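Local coordinates for FMN-binding protein (Syntrophomonas wolfei subsp. wolfei, PDB 3IN6) that binds flavin mononucleotide at a site completed by a second subunit, as a flavoprotein, probably of split-barrel type, whose reaction is not established, at residues V51-F65 / Y111-T123. Numbering follows the deposited sequence.
Sequences VLEMIGDDTIICARF and YFDRIKKRLDNTT. With FMN (flavin mononucleotide), chain C.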
loop_
_atom_site.group_PDB
_atom_site.type_symbol
_atom_site.label_atom_id
_atom_site.label_comp_id
_atom_site.label_asym_id
_atom_site.label_seq_id
_atom_site.Cartn_x
_atom_site.Cartn_y
_atom_site.Cartn_z
ATOM N N VAL A 51 11.880 1.339 8.585
ATOM C CA VAL A 51 12.832 2.117 9.415
ATOM C C VAL A 51 12.299 3.555 9.509
ATOM O O VAL A 51 12.766 4.474 8.809
ATOM C CB VAL A 51 14.269 2.077 8.893
ATOM C CG1 VAL A 51 15.196 2.829 9.862
ATOM C CG2 VAL A 51 14.731 0.644 8.751
ATOM N N LEU A 52 11.319 3.733 10.399
ATOM C CA LEU A 52 10.570 4.999 10.527
ATOM C C LEU A 52 10.424 5.531 11.938
ATOM O O LEU A 52 10.488 4.781 12.921
ATOM C CB LEU A 52 9.120 4.785 10.083
ATOM C CG LEU A 52 8.751 4.303 8.699
ATOM C CD1 LEU A 52 7.236 4.193 8.658
ATOM C CD2 LEU A 52 9.280 5.269 7.621
ATOM N N GLU A 53 10.115 6.820 12.002
ATOM C CA GLU A 53 9.837 7.498 13.258
ATOM C C GLU A 53 8.954 8.728 13.044
ATOM O O GLU A 53 9.218 9.558 12.144
ATOM C CB GLU A 53 11.146 7.889 13.940
ATOM C CG GLU A 53 10.964 8.475 15.321
ATOM C CD GLU A 53 12.276 8.642 16.062
ATOM O OE1 GLU A 53 13.258 7.958 15.719
ATOM O OE2 GLU A 53 12.313 9.431 17.013
HETATM N N MSE A 54 7.892 8.825 13.834
HETATM C CA MSE A 54 7.000 9.990 13.824
HETATM C C MSE A 54 7.443 10.915 14.964
HETATM O O MSE A 54 7.658 10.461 16.096
HETATM C CB MSE A 54 5.543 9.574 13.963
HETATM C CG MSE A 54 4.586 10.691 14.273
HETATM SE SE MSE A 54 2.783 9.994 14.096
HETATM C CE MSE A 54 1.753 11.466 14.868
ATOM N N ILE A 55 7.635 12.190 14.623
ATOM C CA ILE A 55 8.093 13.229 15.549
ATOM C C ILE A 55 6.982 14.277 15.640
ATOM O O ILE A 55 6.483 14.760 14.618
ATOM C CB ILE A 55 9.418 13.881 15.033
ATOM C CG1 ILE A 55 10.519 12.822 14.892
ATOM C CG2 ILE A 55 9.875 15.004 15.945
ATOM C CD1 ILE A 55 11.696 13.267 14.054
ATOM N N GLY A 56 6.582 14.604 16.864
ATOM C CA GLY A 56 5.514 15.563 17.095
ATOM C C GLY A 56 4.198 15.028 16.561
ATOM O O GLY A 56 3.866 13.840 16.743
ATOM N N ASP A 57 3.462 15.921 15.907
ATOM C CA ASP A 57 2.180 15.628 15.292
ATOM C C ASP A 57 2.207 15.882 13.793
ATOM O O ASP A 57 1.192 15.653 13.114
ATOM C CB ASP A 57 1.109 16.570 15.863
ATOM C CG ASP A 57 0.789 16.306 17.340
ATOM O OD1 ASP A 57 0.946 15.166 17.824
ATOM O OD2 ASP A 57 0.348 17.255 18.022
ATOM N N ASP A 58 3.340 16.361 13.276
ATOM C CA ASP A 58 3.434 16.766 11.886
ATOM C C ASP A 58 4.563 16.134 11.058
ATOM O O ASP A 58 4.671 16.425 9.883
ATOM C CB ASP A 58 3.555 18.296 11.839
ATOM C CG ASP A 58 4.674 18.834 12.743
ATOM O OD1 ASP A 58 5.755 18.218 12.818
ATOM O OD2 ASP A 58 4.461 19.878 13.403
ATOM N N THR A 59 5.367 15.242 11.628
ATOM C CA THR A 59 6.537 14.753 10.891
ATOM C C THR A 59 6.765 13.244 10.947
ATOM O O THR A 59 6.590 12.619 11.987
ATOM C CB THR A 59 7.818 15.406 11.469
ATOM O OG1 THR A 59 7.680 16.832 11.507
ATOM C CG2 THR A 59 9.065 15.032 10.676
ATOM N N ILE A 60 7.154 12.667 9.812
ATOM C CA ILE A 60 7.609 11.271 9.764
ATOM C C ILE A 60 8.969 11.316 9.077
ATOM O O ILE A 60 9.143 11.996 8.060
ATOM C CB ILE A 60 6.649 10.297 9.022
ATOM C CG1 ILE A 60 5.369 10.074 9.821
ATOM C CG2 ILE A 60 7.315 8.925 8.828
ATOM C CD1 ILE A 60 4.297 9.358 9.021
ATOM N N ILE A 61 9.949 10.654 9.682
ATOM C CA ILE A 61 11.276 10.529 9.094
ATOM C C ILE A 61 11.484 9.060 8.785
ATOM O O ILE A 61 10.960 8.163 9.452
ATOM C CB ILE A 61 12.438 11.127 9.929
ATOM C CG1 ILE A 61 12.559 10.480 11.311
ATOM C CG2 ILE A 61 12.272 12.639 10.084
ATOM C CD1 ILE A 61 13.910 10.772 11.971
ATOM N N CYS A 62 12.286 8.833 7.768
ATOM C CA CYS A 62 12.443 7.523 7.219
ATOM C C CYS A 62 13.842 7.354 6.635
ATOM O O CYS A 62 14.364 8.273 5.971
ATOM C CB CYS A 62 11.362 7.472 6.142
ATOM S SG CYS A 62 11.498 6.305 4.880
ATOM N N ALA A 63 14.448 6.198 6.897
ATOM C CA ALA A 63 15.763 5.881 6.365
ATOM C C ALA A 63 15.607 5.393 4.936
ATOM O O ALA A 63 14.816 4.492 4.675
ATOM C CB ALA A 63 16.428 4.807 7.191
ATOM N N ARG A 64 16.338 5.987 4.007
ATOM C CA ARG A 64 16.306 5.499 2.647
ATOM C C ARG A 64 17.633 4.795 2.323
ATOM O O ARG A 64 18.691 5.436 2.201
ATOM C CB ARG A 64 15.986 6.620 1.671
ATOM C CG ARG A 64 15.700 6.124 0.259
ATOM C CD ARG A 64 16.942 6.199 -0.566
ATOM N NE ARG A 64 16.917 5.405 -1.789
ATOM C CZ ARG A 64 17.693 5.657 -2.836
ATOM N NH1 ARG A 64 18.521 6.692 -2.816
ATOM N NH2 ARG A 64 17.629 4.891 -3.915
ATOM N N PHE A 65 17.563 3.464 2.243
ATOM C CA PHE A 65 18.713 2.629 1.904
ATOM C C PHE A 65 18.460 1.768 0.653
ATOM O O PHE A 65 19.401 1.476 -0.080
ATOM C CB PHE A 65 19.191 1.800 3.103
ATOM C CG PHE A 65 18.142 0.910 3.716
ATOM C CD1 PHE A 65 17.296 1.391 4.715
ATOM C CD2 PHE A 65 18.040 -0.433 3.343
ATOM C CE1 PHE A 65 16.337 0.552 5.309
ATOM C CE2 PHE A 65 17.083 -1.278 3.928
ATOM C CZ PHE A 65 16.232 -0.783 4.909
ATOM N N TYR A 111 17.700 15.200 11.993
ATOM C CA TYR A 111 16.859 14.118 11.450
ATOM C C TYR A 111 17.690 12.927 10.979
ATOM O O TYR A 111 17.376 11.782 11.292
ATOM C CB TYR A 111 16.036 14.607 10.276
ATOM C CG TYR A 111 15.003 15.649 10.591
ATOM C CD1 TYR A 111 13.976 15.394 11.504
ATOM C CD2 TYR A 111 14.997 16.866 9.919
ATOM C CE1 TYR A 111 13.005 16.347 11.770
ATOM C CE2 TYR A 111 14.029 17.813 10.167
ATOM C CZ TYR A 111 13.035 17.555 11.089
ATOM O OH TYR A 111 12.078 18.523 11.323
ATOM N N PHE A 112 18.742 13.220 10.219
ATOM C CA PHE A 112 19.647 12.197 9.701
ATOM C C PHE A 112 20.269 11.408 10.850
ATOM O O PHE A 112 20.279 10.175 10.839
ATOM C CB PHE A 112 20.733 12.854 8.842
ATOM C CG PHE A 112 21.660 11.880 8.181
ATOM C CD1 PHE A 112 21.348 11.334 6.947
ATOM C CD2 PHE A 112 22.851 11.521 8.779
ATOM C CE1 PHE A 112 22.208 10.439 6.327
ATOM C CE2 PHE A 112 23.712 10.621 8.160
ATOM C CZ PHE A 112 23.390 10.086 6.940
ATOM N N ASP A 113 20.781 12.132 11.839
ATOM C CA ASP A 113 21.388 11.523 13.015
ATOM C C ASP A 113 20.377 10.653 13.761
ATOM O O ASP A 113 20.673 9.538 14.172
ATOM C CB ASP A 113 21.945 12.604 13.952
ATOM C CG ASP A 113 23.169 13.330 13.378
ATOM O OD1 ASP A 113 23.753 12.882 12.357
ATOM O OD2 ASP A 113 23.560 14.358 13.977
ATOM N N ARG A 114 19.174 11.177 13.930
ATOM C CA ARG A 114 18.107 10.457 14.617
ATOM C C ARG A 114 17.777 9.133 13.913
ATOM O O ARG A 114 17.800 8.079 14.538
ATOM C CB ARG A 114 16.867 11.346 14.673
ATOM C CG ARG A 114 15.696 10.790 15.448
ATOM C CD ARG A 114 16.022 10.609 16.917
ATOM N NE ARG A 114 14.838 10.194 17.655
ATOM C CZ ARG A 114 14.806 9.949 18.961
ATOM N NH1 ARG A 114 15.896 10.089 19.712
ATOM N NH2 ARG A 114 13.667 9.571 19.522
ATOM N N ILE A 115 17.491 9.185 12.612
ATOM C CA ILE A 115 17.127 7.969 11.881
ATOM C C ILE A 115 18.303 6.986 11.766
ATOM O O ILE A 115 18.088 5.783 11.621
ATOM C CB ILE A 115 16.569 8.281 10.466
ATOM C CG1 ILE A 115 15.685 7.134 9.962
ATOM C CG2 ILE A 115 17.699 8.571 9.472
ATOM C CD1 ILE A 115 14.413 6.903 10.768
ATOM N N LYS A 116 19.535 7.498 11.822
ATOM C CA LYS A 116 20.727 6.655 11.741
ATOM C C LYS A 116 20.792 5.754 12.971
ATOM O O LYS A 116 20.993 4.536 12.853
ATOM C CB LYS A 116 22.003 7.509 11.634
ATOM C CG LYS A 116 23.300 6.709 11.537
ATOM N N LYS A 117 20.620 6.367 14.145
ATOM C CA LYS A 117 20.608 5.647 15.416
ATOM C C LYS A 117 19.608 4.494 15.353
ATOM O O LYS A 117 19.932 3.364 15.702
ATOM C CB LYS A 117 20.251 6.588 16.566
ATOM C CG LYS A 117 21.255 7.708 16.791
ATOM N N ARG A 118 18.400 4.784 14.884
ATOM C CA ARG A 118 17.367 3.762 14.756
ATOM C C ARG A 118 17.813 2.633 13.822
ATOM O O ARG A 118 17.751 1.461 14.199
ATOM C CB ARG A 118 16.050 4.383 14.269
ATOM C CG ARG A 118 14.911 3.387 14.072
ATOM C CD ARG A 118 13.612 4.082 13.722
ATOM N NE ARG A 118 13.069 4.853 14.838
ATOM C CZ ARG A 118 12.229 4.388 15.762
ATOM N NH1 ARG A 118 11.797 3.132 15.742
ATOM N NH2 ARG A 118 11.807 5.194 16.725
ATOM N N LEU A 119 18.270 2.991 12.618
ATOM C CA LEU A 119 18.724 1.999 11.631
ATOM C C LEU A 119 19.839 1.097 12.157
ATOM O O LEU A 119 19.904 -0.082 11.787
ATOM C CB LEU A 119 19.181 2.673 10.333
ATOM C CG LEU A 119 19.633 1.756 9.183
ATOM C CD1 LEU A 119 18.593 0.672 8.873
ATOM C CD2 LEU A 119 19.950 2.572 7.923
ATOM N N ASP A 120 20.710 1.642 13.009
ATOM C CA ASP A 120 21.813 0.856 13.588
ATOM C C ASP A 120 21.299 -0.378 14.339
ATOM O O ASP A 120 21.954 -1.427 14.350
ATOM C CB ASP A 120 22.675 1.706 14.537
ATOM C CG ASP A 120 23.535 2.744 13.811
ATOM O OD1 ASP A 120 23.707 2.659 12.578
ATOM O OD2 ASP A 120 24.065 3.644 14.497
ATOM N N ASN A 121 20.118 -0.255 14.944
ATOM C CA ASN A 121 19.514 -1.351 15.702
ATOM C C ASN A 121 18.601 -2.250 14.858
ATOM O O ASN A 121 17.672 -2.852 15.393
ATOM C CB ASN A 121 18.727 -0.775 16.881
ATOM C CG ASN A 121 19.577 0.101 17.775
ATOM O OD1 ASN A 121 20.798 -0.041 17.826
ATOM N ND2 ASN A 121 18.933 1.009 18.494
ATOM N N THR A 122 18.884 -2.365 13.560
ATOM C CA THR A 122 18.064 -3.164 12.645
ATOM C C THR A 122 18.875 -4.234 11.906
ATOM O O THR A 122 20.112 -4.219 11.921
ATOM C CB THR A 122 17.401 -2.242 11.596
ATOM O OG1 THR A 122 16.763 -1.145 12.261
ATOM C CG2 THR A 122 16.364 -2.986 10.768
ATOM N N THR A 123 18.167 -5.173 11.274
ATOM C CA THR A 123 18.797 -6.196 10.432
ATOM C C THR A 123 19.449 -5.499 9.240
ATOM O O THR A 123 20.412 -6.002 8.660
ATOM C CB THR A 123 17.773 -7.231 9.882
ATOM O OG1 THR A 123 17.013 -7.788 10.958
ATOM C CG2 THR A 123 18.482 -8.359 9.125
HETATM N N1 FMN C . 13.905 0.106 2.366
HETATM C C2 FMN C . 14.138 1.417 2.743
HETATM O O2 FMN C . 14.717 2.191 1.974
HETATM N N3 FMN C . 13.719 1.858 3.993
HETATM C C4 FMN C . 13.076 0.997 4.872
HETATM O O4 FMN C . 12.720 1.426 5.983
HETATM C C4A FMN C . 12.857 -0.337 4.491
HETATM N N5 FMN C . 12.225 -1.233 5.348
HETATM C C5A FMN C . 11.995 -2.553 4.976
HETATM C C6 FMN C . 11.343 -3.420 5.865
HETATM C C7 FMN C . 11.115 -4.750 5.504
HETATM C C7M FMN C . 10.419 -5.658 6.473
HETATM C C8 FMN C . 11.520 -5.220 4.247
HETATM C C8M FMN C . 11.268 -6.648 3.833
HETATM C C9 FMN C . 12.162 -4.349 3.356
HETATM C C9A FMN C . 12.411 -3.005 3.716
HETATM N N10 FMN C . 13.046 -2.107 2.845
HETATM C C10 FMN C . 13.275 -0.783 3.232
HETATM C "C1'" FMN C . 13.527 -2.554 1.482
HETATM C "C2'" FMN C . 12.571 -2.169 0.352
HETATM O "O2'" FMN C . 11.269 -2.644 0.617
HETATM C "C3'" FMN C . 13.118 -2.725 -0.969
HETATM O "O3'" FMN C . 14.273 -1.989 -1.319
HETATM C "C4'" FMN C . 12.106 -2.697 -2.120
HETATM O "O4'" FMN C . 12.596 -3.458 -3.203
HETATM C "C5'" FMN C . 11.833 -1.289 -2.621
HETATM O "O5'" FMN C . 10.845 -1.335 -3.621
HETATM P P FMN C . 10.772 -0.236 -4.807
HETATM O O1P FMN C . 11.909 -0.408 -5.777
HETATM O O2P FMN C . 10.818 1.187 -4.275
HETATM O O3P FMN C . 9.495 -0.563 -5.509
#
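Glu53 on strand 52-55 meets two arginines of helix 111-120, and its carboxylate is shared between them. Arg114 comes side-on and gives both NE and NH2 to the same oxygen: NE to Glu53 OE2 is 2.7 Å and NH2 to Glu53 OE2 is 2.9 Å. Both donors use the syn side of OE2, which lies in the guanidinium plane although the two flat groups are turned 58° apart. Arg118 takes the other oxygen from the anti side, tilted 33° out of the carboxylate plane, with NE 3.2 Å from Glu53 OE1 and a weak bond from NH2. Its chain folds back at chi3 (-69°), laying one guanidinium face over Leu52 O; that carbonyl is instead satisfied by Asn29 ND2, while Asn29 OD1 weakly accepts from Arg118 NH1. Two positive groups about one buried carboxylate would be expected to keep it ionised.

Beside this network, over strand 59-64 and toward the flavin, the contact is apolar. Ile115 sends CG1 against Ala63, 3.7 Å from Ala63 CB, and its CD1 lies over the paired strands, near Val51 O and Ile61 O, carbonyls already bonded to Ala63 N and Glu53 N of the hairpin. Ile61 CG2 packs 3.5 Å from Tyr111 CD1, and Ile55 CD1 touches the edge of the same ring. Toward the flavin, Leu119 CD1 rests on Val51 CG2 and Phe65.

The hairpin ends facing the isoalloxazine satisfy its pyrimidine edge: Val51 N donates to FMN O4 (2.7 Å), Ala63 O accepts from FMN N3, and Phe65 N donates to FMN O2, while the Phe65 ring lies over that part of the flavin. Arg97 NH1 and Leu145 O of the second subunit complete the pocket. Helix 111-120 thus packs on the outer hairpin of an antiparallel sheet, behind an FMN site consistent with the split-barrel flavoproteins.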